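Local coordinates for protein guanine deaminase (Escherichia coli, PDB 6OHB) that catalyses the zinc-dependent hydrolytic deamination of guanine to xanthine and ammonia in purine degradation, at residues A[211-216]-A[247-252]; A[186-190]-A[224-229]; A[21-25]-A[316-320]. All coordinates share one frame; numbering follows the deposited sequence.

Interaction 1 of 3, residues A[211-216]-A[247-252]; sequences APTSSP and WVKSLY
The phenol hydroxyl of Tyr-252 gives its proton to the backbone carbonyl of Ser-214, OH to O 2.6 Å, a short bond from the first residue beyond helix 242-251 to the loop that follows strand 203-208. The donor sits 25° out of the carbonyl plane, and the C=O...OH angle is 147°. With CG anti to its own carbonyl carbon (chi1 -69°), the ring extends from the helix end to the loop, where Ser-214 O and Ala-211 O both lie at its edge, in plane. Pro-216 CG packs 3.8 Å from CE1 of Tyr-252, and His-255 adds a steeply inclined ring contact.

Pro-212 fills the other half of the contact. Its CB lies over one face of the Trp-247 indole, 3.6 Å from the centroid of the six-membered ring, a CH-pi contact suited to a proline, whose rigid ring can lay a methylene on an aromatic face. CD, beyond CG, rests 3.5 Å from Val-248 CG2, while Leu-251 CD1 comes up to Pro-212 CA at 3.8 Å. Tyr-258 of helix 258-264 touches Ala-211, Pro-212 and Val-248.

In the TIM barrel of the amidohydrolases such loops leave the C-terminal ends of the strands, and Phe-210, probably a substrate-binding residue, lies in this one just before Ala-211. A directional bond at one end and aliphatic-aromatic packing at the other would probably limit sliding and turning of the loop against the helix.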
loop_
_atom_site.group_PDB
_atom_site.type_symbol
_atom_site.label_atom_id
_atom_site.label_comp_id
_atom_site.label_asym_id
_atom_site.label_seq_id
_atom_site.Cartn_x
_atom_site.Cartn_y
_atom_site.Cartn_z
ATOM N N ALA A 211 16.843 -13.128 -20.787
ATOM C CA ALA A 211 17.601 -13.328 -22.020
ATOM C C ALA A 211 18.727 -12.314 -22.221
ATOM O O ALA A 211 19.803 -12.726 -22.690
ATOM C CB ALA A 211 16.641 -13.326 -23.218
ATOM N N PRO A 212 18.569 -11.018 -21.909
ATOM C CA PRO A 212 19.700 -10.090 -22.095
ATOM C C PRO A 212 20.999 -10.530 -21.440
ATOM O O PRO A 212 22.068 -10.329 -22.029
ATOM C CB PRO A 212 19.175 -8.790 -21.477
ATOM C CG PRO A 212 17.721 -8.825 -21.751
ATOM C CD PRO A 212 17.308 -10.282 -21.688
ATOM N N THR A 213 20.950 -11.140 -20.258
ATOM C CA THR A 213 22.168 -11.472 -19.535
ATOM C C THR A 213 22.596 -12.919 -19.741
ATOM O O THR A 213 23.440 -13.420 -18.992
ATOM C CB THR A 213 22.008 -11.185 -18.039
ATOM O OG1 THR A 213 20.752 -11.701 -17.573
ATOM C CG2 THR A 213 22.090 -9.689 -17.759
ATOM N N SER A 214 22.068 -13.592 -20.756
ATOM C CA SER A 214 22.496 -14.950 -21.056
ATOM C C SER A 214 22.863 -15.064 -22.526
ATOM O O SER A 214 22.051 -14.746 -23.401
ATOM C CB SER A 214 21.392 -15.954 -20.699
ATOM O OG SER A 214 21.257 -16.068 -19.289
ATOM N N SER A 215 24.074 -15.544 -22.785
ATOM C CA SER A 215 24.537 -15.798 -24.137
ATOM C C SER A 215 23.746 -16.951 -24.756
ATOM O O SER A 215 23.081 -17.712 -24.047
ATOM C CB SER A 215 26.025 -16.129 -24.121
ATOM O OG SER A 215 26.252 -17.357 -23.453
ATOM N N PRO A 216 23.791 -17.098 -26.083
ATOM C CA PRO A 216 23.207 -18.308 -26.688
ATOM C C PRO A 216 23.785 -19.600 -26.128
ATOM O O PRO A 216 23.054 -20.592 -25.997
ATOM C CB PRO A 216 23.520 -18.138 -28.181
ATOM C CG PRO A 216 23.595 -16.647 -28.369
ATOM C CD PRO A 216 24.189 -16.103 -27.094
ATOM N N TRP A 247 15.721 -4.407 -26.052
ATOM C CA TRP A 247 17.045 -4.983 -25.837
ATOM C C TRP A 247 17.082 -6.445 -26.272
ATOM O O TRP A 247 18.058 -6.896 -26.890
ATOM C CB TRP A 247 17.425 -4.839 -24.364
ATOM C CG TRP A 247 18.882 -5.029 -24.062
ATOM C CD1 TRP A 247 19.909 -5.079 -24.959
ATOM C CD2 TRP A 247 19.475 -5.183 -22.766
ATOM N NE1 TRP A 247 21.104 -5.259 -24.301
ATOM C CE2 TRP A 247 20.863 -5.326 -22.954
ATOM C CE3 TRP A 247 18.964 -5.215 -21.462
ATOM C CZ2 TRP A 247 21.749 -5.501 -21.890
ATOM C CZ3 TRP A 247 19.844 -5.388 -20.407
ATOM C CH2 TRP A 247 21.221 -5.530 -20.626
ATOM N N VAL A 248 16.031 -7.202 -25.946
ATOM C CA VAL A 248 15.972 -8.607 -26.341
ATOM C C VAL A 248 15.898 -8.718 -27.853
ATOM O O VAL A 248 16.594 -9.533 -28.471
ATOM C CB VAL A 248 14.784 -9.312 -25.662
ATOM C CG1 VAL A 248 14.603 -10.715 -26.228
ATOM C CG2 VAL A 248 15.000 -9.355 -24.166
ATOM N N LYS A 249 15.055 -7.899 -28.474
ATOM C CA LYS A 249 15.029 -7.889 -29.929
ATOM C C LYS A 249 16.409 -7.547 -30.516
ATOM O O LYS A 249 16.729 -7.994 -31.618
ATOM C CB LYS A 249 13.935 -6.944 -30.433
ATOM N N SER A 250 17.236 -6.729 -29.855
ATOM C CA SER A 250 18.582 -6.558 -30.425
ATOM C C SER A 250 19.451 -7.798 -30.211
ATOM O O SER A 250 20.240 -8.183 -31.086
ATOM C CB SER A 250 19.326 -5.327 -29.835
ATOM O OG SER A 250 18.946 -4.001 -30.229
ATOM N N LEU A 251 19.342 -8.427 -29.062
ATOM C CA LEU A 251 20.340 -9.443 -28.810
ATOM C C LEU A 251 20.011 -10.773 -29.473
ATOM O O LEU A 251 20.925 -11.576 -29.718
ATOM C CB LEU A 251 20.534 -9.611 -27.306
ATOM C CG LEU A 251 21.362 -8.460 -26.717
ATOM C CD1 LEU A 251 21.169 -8.409 -25.219
ATOM C CD2 LEU A 251 22.836 -8.607 -27.053
ATOM N N TYR A 252 18.750 -10.994 -29.834
ATOM C CA TYR A 252 18.317 -12.196 -30.540
ATOM C C TYR A 252 17.466 -11.788 -31.738
ATOM O O TYR A 252 16.239 -11.960 -31.734
ATOM C CB TYR A 252 17.551 -13.106 -29.585
ATOM C CG TYR A 252 18.433 -13.721 -28.518
ATOM C CD1 TYR A 252 19.196 -14.847 -28.790
ATOM C CD2 TYR A 252 18.504 -13.174 -27.239
ATOM C CE1 TYR A 252 20.000 -15.417 -27.826
ATOM C CE2 TYR A 252 19.310 -13.739 -26.264
ATOM C CZ TYR A 252 20.056 -14.861 -26.565
ATOM O OH TYR A 252 20.859 -15.426 -25.600
#

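Interaction 2 of 3, residues A[186-190]-A[224-229]; sequences YHQSK and RLKEEY
Tyr-186 turns its ring toward helix 216-228 with CG anti to the backbone N (chi1 169°), and Arg-224 meets it with the same kind of first torsion and a chain extended as far as NE. This places the guanidinium over one face of the phenol ring, its CZ 3.9 Å from the ring centroid, planes 28° apart: a stacked cation-pi pair. Glu-228, one helical turn after Arg-224, stands across the phenol end with its carboxylate plane nearly perpendicular to the ring. Tyr-186 OH faces both carboxylate oxygens with one proton to share, 2.7 Å from Glu-228 OE1 and 2.8 Å from OE2. Glu-228 OE2 also accepts Arg-224 NE at 3.1 Å in a salt bridge within the helix.

Leu-225 packs against the Tyr-186 ring: its CG is 3.4 Å from Tyr-186 CD1, and its CD1 reaches Ser-189 CB at 3.6 Å. Farther along, the extended Lys-190 chain brings CE to 3.2 Å from Tyr-229 OH, whose hydrogen-bond partner is Glu-194.

The axes of the short helical segments, which belong to outer helices of the TIM barrel, approach to 10.9 Å, their N-to-C directions 32° apart, with Leu-225 also touching Ile-206 of strand 203-208. Glu-228 probably offsets the arginine's charge and holds both stacked groups in place; Arg-224, and Lys-190 more remotely, would tend to favour its ionised form.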
loop_
_atom_site.group_PDB
_atom_site.type_symbol
_atom_site.label_atom_id
_atom_site.label_comp_id
_atom_site.label_asym_id
_atom_site.label_seq_id
_atom_site.Cartn_x
_atom_site.Cartn_y
_atom_site.Cartn_z
ATOM N N TYR A 186 26.160 -24.406 -16.206
ATOM C CA TYR A 186 25.574 -25.742 -16.324
ATOM C C TYR A 186 25.998 -26.623 -15.156
ATOM O O TYR A 186 25.165 -27.285 -14.528
ATOM C CB TYR A 186 25.964 -26.388 -17.650
ATOM C CG TYR A 186 25.620 -27.871 -17.733
ATOM C CD1 TYR A 186 24.340 -28.290 -18.066
ATOM C CD2 TYR A 186 26.577 -28.850 -17.474
ATOM C CE1 TYR A 186 24.014 -29.642 -18.136
ATOM C CE2 TYR A 186 26.266 -30.204 -17.542
ATOM C CZ TYR A 186 24.982 -30.594 -17.875
ATOM O OH TYR A 186 24.668 -31.935 -17.945
ATOM N N HIS A 187 27.296 -26.640 -14.847
ATOM C CA HIS A 187 27.783 -27.587 -13.846
ATOM C C HIS A 187 27.323 -27.202 -12.442
ATOM O O HIS A 187 26.961 -28.075 -11.642
ATOM C CB HIS A 187 29.302 -27.696 -13.938
ATOM C CG HIS A 187 29.772 -28.383 -15.184
ATOM N ND1 HIS A 187 29.504 -29.710 -15.447
ATOM C CD2 HIS A 187 30.466 -27.922 -16.250
ATOM C CE1 HIS A 187 30.025 -30.039 -16.616
ATOM N NE2 HIS A 187 30.613 -28.971 -17.125
ATOM N N GLN A 188 27.319 -25.904 -12.123
ATOM C CA GLN A 188 26.841 -25.470 -10.813
ATOM C C GLN A 188 25.353 -25.760 -10.643
ATOM O O GLN A 188 24.927 -26.242 -9.582
ATOM C CB GLN A 188 27.136 -23.984 -10.617
ATOM C CG GLN A 188 28.626 -23.674 -10.530
ATOM C CD GLN A 188 28.937 -22.187 -10.562
ATOM O OE1 GLN A 188 28.070 -21.356 -10.845
ATOM N NE2 GLN A 188 30.186 -21.847 -10.276
ATOM N N SER A 189 24.547 -25.507 -11.681
ATOM C CA SER A 189 23.124 -25.812 -11.573
ATOM C C SER A 189 22.888 -27.316 -11.460
ATOM O O SER A 189 21.999 -27.755 -10.721
ATOM C CB SER A 189 22.366 -25.231 -12.768
ATOM O OG SER A 189 22.490 -23.819 -12.824
ATOM N N LYS A 190 23.694 -28.125 -12.157
ATOM C CA LYS A 190 23.547 -29.574 -12.040
ATOM C C LYS A 190 23.894 -30.051 -10.634
ATOM O O LYS A 190 23.211 -30.924 -10.088
ATOM C CB LYS A 190 24.416 -30.293 -13.074
ATOM C CG LYS A 190 24.018 -31.750 -13.293
ATOM C CD LYS A 190 25.036 -32.508 -14.140
ATOM C CE LYS A 190 24.445 -33.812 -14.673
ATOM N NZ LYS A 190 25.470 -34.736 -15.229
ATOM N N ARG A 224 19.653 -27.753 -21.976
ATOM C CA ARG A 224 20.206 -29.066 -21.665
ATOM C C ARG A 224 19.808 -29.513 -20.264
ATOM O O ARG A 224 19.401 -30.664 -20.058
ATOM C CB ARG A 224 21.725 -29.022 -21.816
ATOM C CG ARG A 224 22.456 -30.276 -21.395
ATOM C CD ARG A 224 23.881 -30.227 -21.921
ATOM N NE ARG A 224 24.742 -31.222 -21.293
ATOM C CZ ARG A 224 26.061 -31.095 -21.184
ATOM N NH1 ARG A 224 26.666 -30.014 -21.667
ATOM N NH2 ARG A 224 26.774 -32.048 -20.597
ATOM N N LEU A 225 19.928 -28.612 -19.284
ATOM C CA LEU A 225 19.540 -28.943 -17.916
ATOM C C LEU A 225 18.070 -29.328 -17.840
ATOM O O LEU A 225 17.707 -30.283 -17.143
ATOM C CB LEU A 225 19.834 -27.770 -16.982
ATOM C CG LEU A 225 21.304 -27.583 -16.609
ATOM C CD1 LEU A 225 21.558 -26.167 -16.134
ATOM C CD2 LEU A 225 21.729 -28.598 -15.557
ATOM N N LYS A 226 17.210 -28.603 -18.560
ATOM C CA LYS A 226 15.789 -28.936 -18.536
ATOM C C LYS A 226 15.520 -30.286 -19.191
ATOM O O LYS A 226 14.627 -31.021 -18.753
ATOM C CB LYS A 226 14.972 -27.842 -19.226
ATOM C CG LYS A 226 13.462 -27.981 -19.050
ATOM C CD LYS A 226 13.097 -28.179 -17.583
ATOM C CE LYS A 226 11.626 -28.510 -17.399
ATOM N NZ LYS A 226 10.956 -28.838 -18.680
ATOM N N GLU A 227 16.281 -30.633 -20.233
ATOM C CA GLU A 227 16.101 -31.931 -20.879
ATOM C C GLU A 227 16.616 -33.078 -20.013
ATOM O O GLU A 227 16.076 -34.189 -20.074
ATOM C CB GLU A 227 16.792 -31.940 -22.240
ATOM C CG GLU A 227 15.965 -31.316 -23.349
ATOM C CD GLU A 227 16.811 -30.849 -24.513
ATOM O OE1 GLU A 227 17.961 -31.318 -24.635
ATOM O OE2 GLU A 227 16.322 -30.017 -25.309
ATOM N N GLU A 228 17.664 -32.839 -19.221
ATOM C CA GLU A 228 18.195 -33.889 -18.355
ATOM C C GLU A 228 17.366 -34.078 -17.090
ATOM O O GLU A 228 17.366 -35.171 -16.511
ATOM C CB GLU A 228 19.642 -33.577 -17.976
ATOM C CG GLU A 228 20.642 -33.805 -19.091
ATOM C CD GLU A 228 22.027 -33.312 -18.731
ATOM O OE1 GLU A 228 22.325 -33.201 -17.521
ATOM O OE2 GLU A 228 22.819 -33.042 -19.656
ATOM N N TYR A 229 16.663 -33.041 -16.642
ATOM C CA TYR A 229 15.852 -33.098 -15.427
ATOM C C TYR A 229 14.481 -32.517 -15.734
ATOM O O TYR A 229 14.173 -31.380 -15.358
ATOM C CB TYR A 229 16.538 -32.364 -14.278
ATOM C CG TYR A 229 17.906 -32.917 -13.988
ATOM C CD1 TYR A 229 18.061 -34.041 -13.191
ATOM C CD2 TYR A 229 19.044 -32.330 -14.525
ATOM C CE1 TYR A 229 19.309 -34.559 -12.927
ATOM C CE2 TYR A 229 20.300 -32.842 -14.265
ATOM C CZ TYR A 229 20.426 -33.957 -13.465
ATOM O OH TYR A 229 21.671 -34.479 -13.199
#

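Interaction 3 of 3, residues A[21-25]-A[316-320]; sequences TIDNP and WQKKV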
loop_
_atom_site.group_PDB
_atom_site.type_symbol
_atom_site.label_atom_id
_atom_site.label_comp_id
_atom_site.label_asym_id
_atom_site.label_seq_id
_atom_site.Cartn_x
_atom_site.Cartn_y
_atom_site.Cartn_z
ATOM N N THR A 21 -9.527 -26.432 -8.310
ATOM C CA THR A 21 -9.111 -25.448 -9.293
ATOM C C THR A 21 -10.227 -25.219 -10.303
ATOM O O THR A 21 -10.993 -26.125 -10.634
ATOM C CB THR A 21 -7.833 -25.892 -10.014
ATOM O OG1 THR A 21 -8.051 -27.157 -10.649
ATOM C CG2 THR A 21 -6.679 -26.028 -9.031
ATOM N N ILE A 22 -10.324 -23.983 -10.774
ATOM C CA ILE A 22 -11.333 -23.609 -11.761
ATOM C C ILE A 22 -10.592 -23.061 -12.977
ATOM O O ILE A 22 -9.356 -23.005 -12.974
ATOM C CB ILE A 22 -12.326 -22.592 -11.167
ATOM C CG1 ILE A 22 -11.589 -21.557 -10.310
ATOM C CG2 ILE A 22 -13.360 -23.308 -10.294
ATOM C CD1 ILE A 22 -10.952 -20.410 -11.091
ATOM N N ASP A 23 -11.318 -22.671 -14.027
ATOM C CA ASP A 23 -10.696 -21.955 -15.133
ATOM C C ASP A 23 -11.350 -20.606 -15.434
ATOM O O ASP A 23 -10.829 -19.855 -16.269
ATOM C CB ASP A 23 -10.661 -22.827 -16.415
ATOM C CG ASP A 23 -12.001 -23.417 -16.798
ATOM O OD1 ASP A 23 -12.880 -23.556 -15.923
ATOM O OD2 ASP A 23 -12.175 -23.769 -17.989
ATOM N N ASN A 24 -12.458 -20.263 -14.772
ATOM C CA ASN A 24 -13.005 -18.927 -14.847
ATOM C C ASN A 24 -13.173 -18.405 -13.426
ATOM O O ASN A 24 -13.661 -19.141 -12.552
ATOM C CB ASN A 24 -14.354 -18.905 -15.584
ATOM C CG ASN A 24 -14.254 -18.312 -16.971
ATOM O OD1 ASN A 24 -14.106 -17.102 -17.135
ATOM N ND2 ASN A 24 -14.324 -19.173 -17.986
ATOM N N PRO A 25 -12.769 -17.162 -13.147
ATOM C CA PRO A 25 -12.912 -16.631 -11.779
ATOM C C PRO A 25 -14.351 -16.580 -11.299
ATOM O O PRO A 25 -14.581 -16.419 -10.094
ATOM C CB PRO A 25 -12.308 -15.218 -11.873
ATOM C CG PRO A 25 -12.356 -14.878 -13.334
ATOM C CD PRO A 25 -12.220 -16.165 -14.081
ATOM N N TRP A 316 -7.069 -14.659 -18.150
ATOM C CA TRP A 316 -8.201 -15.564 -17.963
ATOM C C TRP A 316 -8.800 -15.983 -19.301
ATOM O O TRP A 316 -9.140 -17.158 -19.492
ATOM C CB TRP A 316 -9.268 -14.913 -17.084
ATOM C CG TRP A 316 -8.958 -14.905 -15.611
ATOM C CD1 TRP A 316 -8.720 -13.808 -14.832
ATOM C CD2 TRP A 316 -8.878 -16.042 -14.735
ATOM N NE1 TRP A 316 -8.493 -14.191 -13.532
ATOM C CE2 TRP A 316 -8.585 -15.554 -13.444
ATOM C CE3 TRP A 316 -9.027 -17.423 -14.917
ATOM C CZ2 TRP A 316 -8.435 -16.399 -12.342
ATOM C CZ3 TRP A 316 -8.878 -18.258 -13.821
ATOM C CH2 TRP A 316 -8.585 -17.742 -12.550
ATOM N N GLN A 317 -8.942 -15.036 -20.237
ATOM C CA GLN A 317 -9.518 -15.362 -21.540
ATOM C C GLN A 317 -8.638 -16.348 -22.298
ATOM O O GLN A 317 -9.143 -17.308 -22.894
ATOM C CB GLN A 317 -9.727 -14.088 -22.361
ATOM N N LYS A 318 -7.323 -16.135 -22.279
ATOM C CA LYS A 318 -6.383 -17.044 -22.926
ATOM C C LYS A 318 -6.118 -18.304 -22.106
ATOM O O LYS A 318 -5.312 -19.136 -22.533
ATOM C CB LYS A 318 -5.058 -16.325 -23.216
ATOM C CG LYS A 318 -5.187 -15.046 -24.049
ATOM C CD LYS A 318 -5.612 -15.325 -25.482
ATOM N N LYS A 319 -6.748 -18.445 -20.935
ATOM C CA LYS A 319 -6.622 -19.635 -20.088
ATOM C C LYS A 319 -5.167 -19.936 -19.721
ATOM O O LYS A 319 -4.733 -21.088 -19.755
ATOM C CB LYS A 319 -7.269 -20.858 -20.747
ATOM C CG LYS A 319 -8.715 -20.659 -21.196
ATOM C CD LYS A 319 -9.541 -21.926 -20.987
ATOM C CE LYS A 319 -11.033 -21.659 -21.148
ATOM N NZ LYS A 319 -11.596 -20.866 -20.015
ATOM N N VAL A 320 -4.405 -18.901 -19.355
ATOM C CA VAL A 320 -3.027 -19.060 -18.884
ATOM C C VAL A 320 -3.014 -18.944 -17.361
ATOM O O VAL A 320 -3.683 -18.077 -16.789
ATOM C CB VAL A 320 -2.071 -18.047 -19.547
ATOM C CG1 VAL A 320 -2.608 -16.655 -19.424
ATOM C CG2 VAL A 320 -0.670 -18.150 -18.947
#
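The indole of Trp-316 has Pro-25 on one face and the carbonyl of Asp-23 at its edge. Pro-25 CD stands 3.6 Å from the centroid of the six-membered ring, 20° off its normal, in a CH-pi contact; proline suits this place because its compact ring puts several C-H groups against a flat surface. At the rim, Asp-23 O lies near the ring plane, 3.3 Å from CE3, where the slightly positive aromatic hydrogens face a carbonyl oxygen. Ile-22 reaches the far corner obliquely, its CD1 3.9 Å from Trp-316 CH2. Its CG1 lies between the backbone N and the carbonyl carbon (chi1 41°), which directs CD1 to that corner. The indole NE1 is hydrogen-bonded to Glu-358 of helix 356-363; Glu-358 also touches Pro-25, and its bond to NE1 probably helps set the rotation of the indole.

The contact joins the loop between strands 14-18 and 32-35, in the beta region built from both ends of the chain, to helix 312-317 of the TIM barrel. That helix ends in a Schellman motif, with Lys-319 adopting positive phi just before strand 321-324. Were Trp-316 replaced by an alanine, Pro-25 and Ile-22 would probably lose their aromatic surface and Glu-358 its N-H donor.

Nearer the solvent, a salt bridge links the same segments: Lys-319 NZ lies 3.6 Å from Asp-23 OD2, a long spacing for such a pair. The lysine chain, bent at chi2 and chi4, folds its ammonium back toward the loop. Asp-23 and Asn-24 are held through their backbone N atoms by Glu-27 OE2.

In the fold
Interactions 1 and 2 share the stretch of the barrel around helix 216-228: the loop of interaction 1 leads into that helix, and interaction 2 uses its C-terminal end. Their centres are 20 Å apart and their nearest atoms about 9 Å, so they do not touch. Along the chain their segments alternate. In interaction 1 the side chain of Pro-212 is about 13 Å from the zinc held by His-82, His-84, His-237 and Asp-327. In interaction 2, the Ser-189 side chain is about 11 Å from that of Arg-209, probably a substrate-binding residue. Interaction 3, its centre about 31 Å from that of interaction 1 and 32 Å from that of interaction 2, instead ties N-terminal residues to the barrel.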